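Local coordinates for protein neural-cadherin (Drosophila melanogaster, PDB 3UBF) that mediates calcium-dependent, preferentially homophilic adhesion between cells as a cadherin, this piece being three successive extracellular cadherin domains, at residues P5-E10 with F24-E29; F71-T76 with Q90-L95. One frame throughout, in Å; residues are numbered along the deposited sequence.

Contact 1. Residues P5-E10 with F24-E29; sequences PTKRIE and FQLEKE
Ile9 and Phe24 reach past one another with their side chains running in opposing senses, between strand 3-12 and the end of strand 22-25 with the loop that follows. The methyl CG2 of Ile9 lies over one face of the phenyl ring, offset toward the rim, in a CH-pi contact 4.0 Å from the ring centroid. At the root of the same ring, Ile9 CD1 comes within 3.9 Å of Phe24 CG, so both branches of the isoleucine are used. Lys7 lies two residues before Ile9 on the same strand. Its CG, anti to the backbone N (chi1 176°), packs 3.9 Å from Leu26 CD2. The chain then bends at chi2, and CE passes obliquely by the Phe24 ring, 4.0 Å from its CE1. At the tip, NZ forms a salt bridge with Glu27, 2.9 Å from OE2 and approaching from above the carboxylate plane (52° out of it); the two side chains cross at about a right angle. NZ also donates to a water, which passes the link on to the carbonyl O of Gln25. An alanine in place of Lys7 would probably leave the Glu27 carboxylate without its mate, deprive the water of its donor and open a gap beside Leu26 and the Phe24 ring. Behind the contact, Phe24 rests on Val52 and Val92. With the CA atoms of Lys7 and Leu26 8.1 Å apart, side chains and one water do all the joining: hydrocarbon packs next to the buried Phe24 and Leu26, while the charge pair and water close the more exposed margin, where solvent would probably weaken the ionic attraction.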
loop_
_atom_site.group_PDB
_atom_site.type_symbol
_atom_site.label_atom_id
_atom_site.label_comp_id
_atom_site.label_asym_id
_atom_site.label_seq_id
_atom_site.Cartn_x
_atom_site.Cartn_y
_atom_site.Cartn_z
ATOM N N PRO A 5 39.978 -16.703 -5.583
ATOM C CA PRO A 5 38.731 -16.722 -4.820
ATOM C C PRO A 5 37.706 -15.793 -5.449
ATOM O O PRO A 5 38.025 -14.652 -5.790
ATOM C CB PRO A 5 39.150 -16.184 -3.441
ATOM C CG PRO A 5 40.530 -15.589 -3.640
ATOM C CD PRO A 5 41.128 -16.477 -4.691
ATOM N N THR A 6 36.494 -16.308 -5.621
ATOM C CA THR A 6 35.417 -15.591 -6.266
ATOM C C THR A 6 35.127 -14.301 -5.503
ATOM O O THR A 6 34.960 -14.312 -4.285
ATOM C CB THR A 6 34.164 -16.485 -6.365
ATOM O OG1 THR A 6 34.471 -17.632 -7.162
ATOM C CG2 THR A 6 32.993 -15.738 -6.989
ATOM N N LYS A 7 35.117 -13.189 -6.232
ATOM C CA LYS A 7 34.791 -11.893 -5.666
ATOM C C LYS A 7 33.285 -11.809 -5.526
ATOM O O LYS A 7 32.576 -11.839 -6.522
ATOM C CB LYS A 7 35.302 -10.769 -6.574
ATOM C CG LYS A 7 34.923 -9.371 -6.118
ATOM C CD LYS A 7 35.616 -9.008 -4.822
ATOM C CE LYS A 7 35.621 -7.506 -4.633
ATOM N NZ LYS A 7 36.154 -7.149 -3.291
ATOM N N ARG A 8 32.812 -11.736 -4.289
ATOM C CA ARG A 8 31.390 -11.600 -3.993
ATOM C C ARG A 8 31.159 -10.232 -3.388
ATOM O O ARG A 8 31.918 -9.799 -2.525
ATOM C CB ARG A 8 30.927 -12.673 -3.012
ATOM C CG ARG A 8 30.919 -14.066 -3.599
ATOM C CD ARG A 8 30.555 -15.117 -2.556
ATOM N NE ARG A 8 30.393 -16.439 -3.160
ATOM C CZ ARG A 8 29.301 -16.835 -3.812
ATOM N NH1 ARG A 8 28.264 -16.011 -3.953
ATOM N NH2 ARG A 8 29.247 -18.056 -4.329
ATOM N N ILE A 9 30.121 -9.545 -3.853
ATOM C CA ILE A 9 29.846 -8.206 -3.377
ATOM C C ILE A 9 28.387 -7.844 -3.656
ATOM O O ILE A 9 27.829 -8.222 -4.683
ATOM C CB ILE A 9 30.860 -7.199 -3.978
ATOM C CG1 ILE A 9 30.941 -5.925 -3.142
ATOM C CG2 ILE A 9 30.590 -6.954 -5.459
ATOM C CD1 ILE A 9 32.141 -5.034 -3.497
ATOM N N GLU A 10 27.786 -7.123 -2.715
ATOM C CA GLU A 10 26.381 -6.752 -2.747
ATOM C C GLU A 10 26.214 -5.252 -3.042
ATOM O O GLU A 10 26.823 -4.401 -2.388
ATOM C CB GLU A 10 25.740 -7.105 -1.399
ATOM C CG GLU A 10 24.211 -7.112 -1.349
ATOM C CD GLU A 10 23.686 -7.518 0.027
ATOM O OE1 GLU A 10 24.010 -8.637 0.501
ATOM O OE2 GLU A 10 22.952 -6.716 0.649
ATOM N N PHE A 24 32.973 -0.525 -7.870
ATOM C CA PHE A 24 33.980 -0.999 -6.957
ATOM C C PHE A 24 35.256 -1.317 -7.711
ATOM O O PHE A 24 35.255 -1.484 -8.942
ATOM C CB PHE A 24 33.482 -2.204 -6.128
ATOM C CG PHE A 24 33.237 -3.448 -6.937
ATOM C CD1 PHE A 24 34.179 -4.478 -6.952
ATOM C CD2 PHE A 24 32.065 -3.596 -7.686
ATOM C CE1 PHE A 24 33.953 -5.646 -7.706
ATOM C CE2 PHE A 24 31.837 -4.742 -8.444
ATOM C CZ PHE A 24 32.777 -5.774 -8.449
ATOM N N GLN A 25 36.330 -1.368 -6.934
ATOM C CA GLN A 25 37.664 -1.660 -7.395
ATOM C C GLN A 25 37.964 -3.144 -7.136
ATOM O O GLN A 25 37.908 -3.606 -5.994
ATOM C CB GLN A 25 38.638 -0.760 -6.622
ATOM C CG GLN A 25 40.111 -0.960 -6.927
ATOM C CD GLN A 25 40.436 -0.598 -8.338
ATOM O OE1 GLN A 25 40.448 0.584 -8.692
ATOM N NE2 GLN A 25 40.683 -1.610 -9.173
ATOM N N LEU A 26 38.255 -3.888 -8.198
ATOM C CA LEU A 26 38.792 -5.232 -8.065
ATOM C C LEU A 26 40.226 -5.151 -7.531
ATOM O O LEU A 26 41.018 -4.309 -7.978
ATOM C CB LEU A 26 38.782 -5.945 -9.403
ATOM C CG LEU A 26 37.435 -6.510 -9.841
ATOM C CD1 LEU A 26 37.466 -6.860 -11.319
ATOM C CD2 LEU A 26 37.074 -7.727 -8.994
ATOM N N GLU A 27 40.548 -6.015 -6.569
ATOM C CA GLU A 27 41.857 -5.983 -5.930
ATOM C C GLU A 27 42.884 -6.704 -6.776
ATOM O O GLU A 27 42.560 -7.633 -7.527
ATOM C CB GLU A 27 41.821 -6.615 -4.543
ATOM C CG GLU A 27 40.623 -6.242 -3.688
ATOM C CD GLU A 27 39.508 -7.253 -3.814
ATOM O OE1 GLU A 27 39.143 -7.596 -4.962
ATOM O OE2 GLU A 27 39.002 -7.706 -2.764
ATOM N N LYS A 28 44.129 -6.274 -6.635
ATOM C CA LYS A 28 45.235 -6.900 -7.329
ATOM C C LYS A 28 46.210 -7.523 -6.327
ATOM O O LYS A 28 46.454 -6.953 -5.261
ATOM C CB LYS A 28 45.930 -5.867 -8.209
ATOM C CG LYS A 28 46.399 -4.639 -7.471
ATOM C CD LYS A 28 46.777 -3.543 -8.442
ATOM C CE LYS A 28 47.156 -2.288 -7.693
ATOM N NZ LYS A 28 47.758 -1.273 -8.603
ATOM N N GLU A 29 46.756 -8.689 -6.666
ATOM C CA GLU A 29 47.769 -9.329 -5.821
ATOM C C GLU A 29 49.145 -8.713 -6.014
ATOM O O GLU A 29 50.003 -8.800 -5.129
ATOM C CB GLU A 29 47.816 -10.846 -6.026
ATOM C CG GLU A 29 47.138 -11.636 -4.888
ATOM C CD GLU A 29 48.065 -11.914 -3.681
ATOM O OE1 GLU A 29 49.311 -11.981 -3.845
ATOM O OE2 GLU A 29 47.547 -12.094 -2.552
HETATM O O HOH W 1 36.006 -4.240 -3.747
#

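Contact 2. Residues F71-T76 with Q90-L95; sequences FWVIIT and QRVIIL
The carbonyl O of Gln90 takes one hydrogen bond from the facing strand, from Val73 N at 2.8 Å with an N-H...O angle of 154°, and a weaker CA-H...O contact from Trp72 CA at 3.4 Å. Gln90 N returns a bond to Val73 O, which completes one hydrogen-bonded antiparallel pair; Phe71 and Val92 form the other, bonded both ways through their backbones. Between them sits the non-hydrogen-bonded pair Trp72 and Arg91. Here Arg91 CB stands over the centre of the indole six-membered ring, 3.7 Å from its centroid, and CG and CD carry on past CE2 and CZ2. Arg91 stays extended from CG to NE, its guanidinium plane only 15° from that of the ring, and NH2 goes on to a salt bridge with Asp70. On the other face of the sheet, Phe71 and Val92 lie side by side: Val92 CB sits over one face of the phenyl ring, offset toward the rim and 3.6 Å from its centroid, while Ile94 CD1 meets the ring's edge in plane, 3.8 Å from CE1. Val73 CG2 packs 3.8 Å from Gln90 CB, which also touches Ile75 CD1. The amide of Gln90 reaches out of the pair, NE2 donating to Pro5 O. This is a beta hairpin of strands 68-76 and 88-97, the F and G strands of the cadherin Greek-key beta sandwich.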
loop_
_atom_site.group_PDB
_atom_site.type_symbol
_atom_site.label_atom_id
_atom_site.label_comp_id
_atom_site.label_asym_id
_atom_site.label_seq_id
_atom_site.Cartn_x
_atom_site.Cartn_y
_atom_site.Cartn_z
ATOM N N PHE A 71 30.194 -12.402 -13.809
ATOM C CA PHE A 71 31.165 -12.312 -14.892
ATOM C C PHE A 71 32.540 -12.744 -14.423
ATOM O O PHE A 71 32.791 -12.864 -13.228
ATOM C CB PHE A 71 31.221 -10.885 -15.460
ATOM C CG PHE A 71 31.614 -9.846 -14.454
ATOM C CD1 PHE A 71 30.697 -9.376 -13.525
ATOM C CD2 PHE A 71 32.910 -9.341 -14.429
ATOM C CE1 PHE A 71 31.067 -8.405 -12.583
ATOM C CE2 PHE A 71 33.289 -8.370 -13.491
ATOM C CZ PHE A 71 32.362 -7.898 -12.569
ATOM N N TRP A 72 33.423 -12.964 -15.387
ATOM C CA TRP A 72 34.789 -13.362 -15.119
ATOM C C TRP A 72 35.748 -12.253 -15.548
ATOM O O TRP A 72 35.444 -11.461 -16.437
ATOM C CB TRP A 72 35.113 -14.655 -15.871
ATOM C CG TRP A 72 34.515 -15.900 -15.278
ATOM C CD1 TRP A 72 33.243 -16.347 -15.431
ATOM C CD2 TRP A 72 35.185 -16.867 -14.458
ATOM N NE1 TRP A 72 33.067 -17.529 -14.748
ATOM C CE2 TRP A 72 34.245 -17.870 -14.143
ATOM C CE3 TRP A 72 36.490 -16.979 -13.953
ATOM C CZ2 TRP A 72 34.565 -18.976 -13.345
ATOM C CZ3 TRP A 72 36.807 -18.085 -13.154
ATOM C CH2 TRP A 72 35.847 -19.065 -12.864
ATOM N N VAL A 73 36.900 -12.196 -14.901
ATOM C CA VAL A 73 37.946 -11.277 -15.311
ATOM C C VAL A 73 39.241 -12.037 -15.593
ATOM O O VAL A 73 39.479 -13.113 -15.045
ATOM C CB VAL A 73 38.177 -10.159 -14.266
ATOM C CG1 VAL A 73 36.865 -9.426 -13.977
ATOM C CG2 VAL A 73 38.771 -10.726 -12.983
ATOM N N ILE A 74 40.047 -11.481 -16.487
ATOM C CA ILE A 74 41.376 -11.988 -16.782
ATOM C C ILE A 74 42.363 -10.982 -16.206
ATOM O O ILE A 74 42.240 -9.774 -16.441
ATOM C CB ILE A 74 41.570 -12.205 -18.312
ATOM C CG1 ILE A 74 41.116 -13.608 -18.727
ATOM C CG2 ILE A 74 43.027 -11.989 -18.741
ATOM C CD1 ILE A 74 39.633 -13.872 -18.558
ATOM N N ILE A 75 43.308 -11.489 -15.419
ATOM C CA ILE A 75 44.318 -10.674 -14.746
ATOM C C ILE A 75 45.700 -11.044 -15.291
ATOM O O ILE A 75 46.061 -12.226 -15.355
ATOM C CB ILE A 75 44.248 -10.863 -13.209
ATOM C CG1 ILE A 75 42.843 -10.520 -12.702
ATOM C CG2 ILE A 75 45.282 -10.002 -12.500
ATOM C CD1 ILE A 75 42.301 -11.483 -11.679
ATOM N N THR A 76 46.466 -10.037 -15.696
ATOM C CA THR A 76 47.743 -10.282 -16.360
ATOM C C THR A 76 48.794 -9.224 -15.993
ATOM O O THR A 76 48.535 -8.371 -15.151
ATOM C CB THR A 76 47.546 -10.422 -17.905
ATOM O OG1 THR A 76 48.749 -10.898 -18.510
ATOM C CG2 THR A 76 47.157 -9.108 -18.549
ATOM N N GLN A 90 39.356 -14.738 -12.421
ATOM C CA GLN A 90 38.541 -14.554 -11.232
ATOM C C GLN A 90 37.088 -14.272 -11.571
ATOM O O GLN A 90 36.770 -13.375 -12.364
ATOM C CB GLN A 90 39.096 -13.434 -10.364
ATOM C CG GLN A 90 38.493 -13.377 -8.978
ATOM C CD GLN A 90 38.777 -12.069 -8.298
ATOM O OE1 GLN A 90 39.099 -11.086 -8.955
ATOM N NE2 GLN A 90 38.651 -12.039 -6.977
ATOM N N ARG A 91 36.211 -15.045 -10.948
ATOM C CA ARG A 91 34.787 -14.868 -11.101
ATOM C C ARG A 91 34.323 -13.736 -10.191
ATOM O O ARG A 91 34.769 -13.621 -9.042
ATOM C CB ARG A 91 34.070 -16.170 -10.764
ATOM C CG ARG A 91 32.633 -16.231 -11.209
ATOM C CD ARG A 91 32.061 -17.589 -10.870
ATOM N NE ARG A 91 30.631 -17.664 -11.144
ATOM C CZ ARG A 91 29.883 -18.748 -10.956
ATOM N NH1 ARG A 91 30.416 -19.873 -10.489
ATOM N NH2 ARG A 91 28.590 -18.702 -11.234
ATOM N N VAL A 92 33.454 -12.881 -10.722
ATOM C CA VAL A 92 32.851 -11.816 -9.931
ATOM C C VAL A 92 31.338 -11.995 -9.916
ATOM O O VAL A 92 30.696 -12.124 -10.972
ATOM C CB VAL A 92 33.234 -10.411 -10.440
ATOM C CG1 VAL A 92 32.807 -9.342 -9.436
ATOM C CG2 VAL A 92 34.730 -10.308 -10.693
ATOM N N ILE A 93 30.784 -12.038 -8.707
ATOM C CA ILE A 93 29.341 -12.162 -8.510
ATOM C C ILE A 93 28.868 -10.976 -7.698
ATOM O O ILE A 93 29.096 -10.914 -6.490
ATOM C CB ILE A 93 28.943 -13.477 -7.772
ATOM C CG1 ILE A 93 29.650 -14.702 -8.376
ATOM C CG2 ILE A 93 27.431 -13.676 -7.809
ATOM C CD1 ILE A 93 29.286 -16.037 -7.700
ATOM N N ILE A 94 28.230 -10.022 -8.368
ATOM C CA ILE A 94 27.622 -8.894 -7.690
ATOM C C ILE A 94 26.186 -9.280 -7.406
ATOM O O ILE A 94 25.373 -9.350 -8.322
ATOM C CB ILE A 94 27.622 -7.623 -8.565
ATOM C CG1 ILE A 94 29.047 -7.208 -8.949
ATOM C CG2 ILE A 94 26.889 -6.472 -7.854
ATOM C CD1 ILE A 94 29.098 -6.259 -10.148
ATOM N N LEU A 95 25.870 -9.553 -6.147
ATOM C CA LEU A 95 24.480 -9.743 -5.761
ATOM C C LEU A 95 23.788 -8.385 -5.771
ATOM O O LEU A 95 24.212 -7.488 -5.049
ATOM C CB LEU A 95 24.381 -10.379 -4.377
ATOM C CG LEU A 95 22.945 -10.699 -3.938
ATOM C CD1 LEU A 95 22.314 -11.795 -4.809
ATOM C CD2 LEU A 95 22.878 -11.059 -2.450
#

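Both contacts belong to the first cadherin domain of this fragment and share one sheet, since strand 3-12 runs parallel beside strand 88-97 and bonds to it through Lys7 O to Ile93 N and Ile9 O to Leu95 N. Contact 2 is largely buried, though its Trp72 and Arg91 face is partly exposed, and is made within that sheet by reciprocal backbone bonds. Contact 1 is only partly buried: it runs from an outermost strand of this sheet to an outermost strand of the opposing one and the loop after it, which carries the acid of its charge pair. They meet in the sandwich interior, where Phe24 CE2 packs 3.6 Å from Ile94 CD1, joining the apolar sides of both.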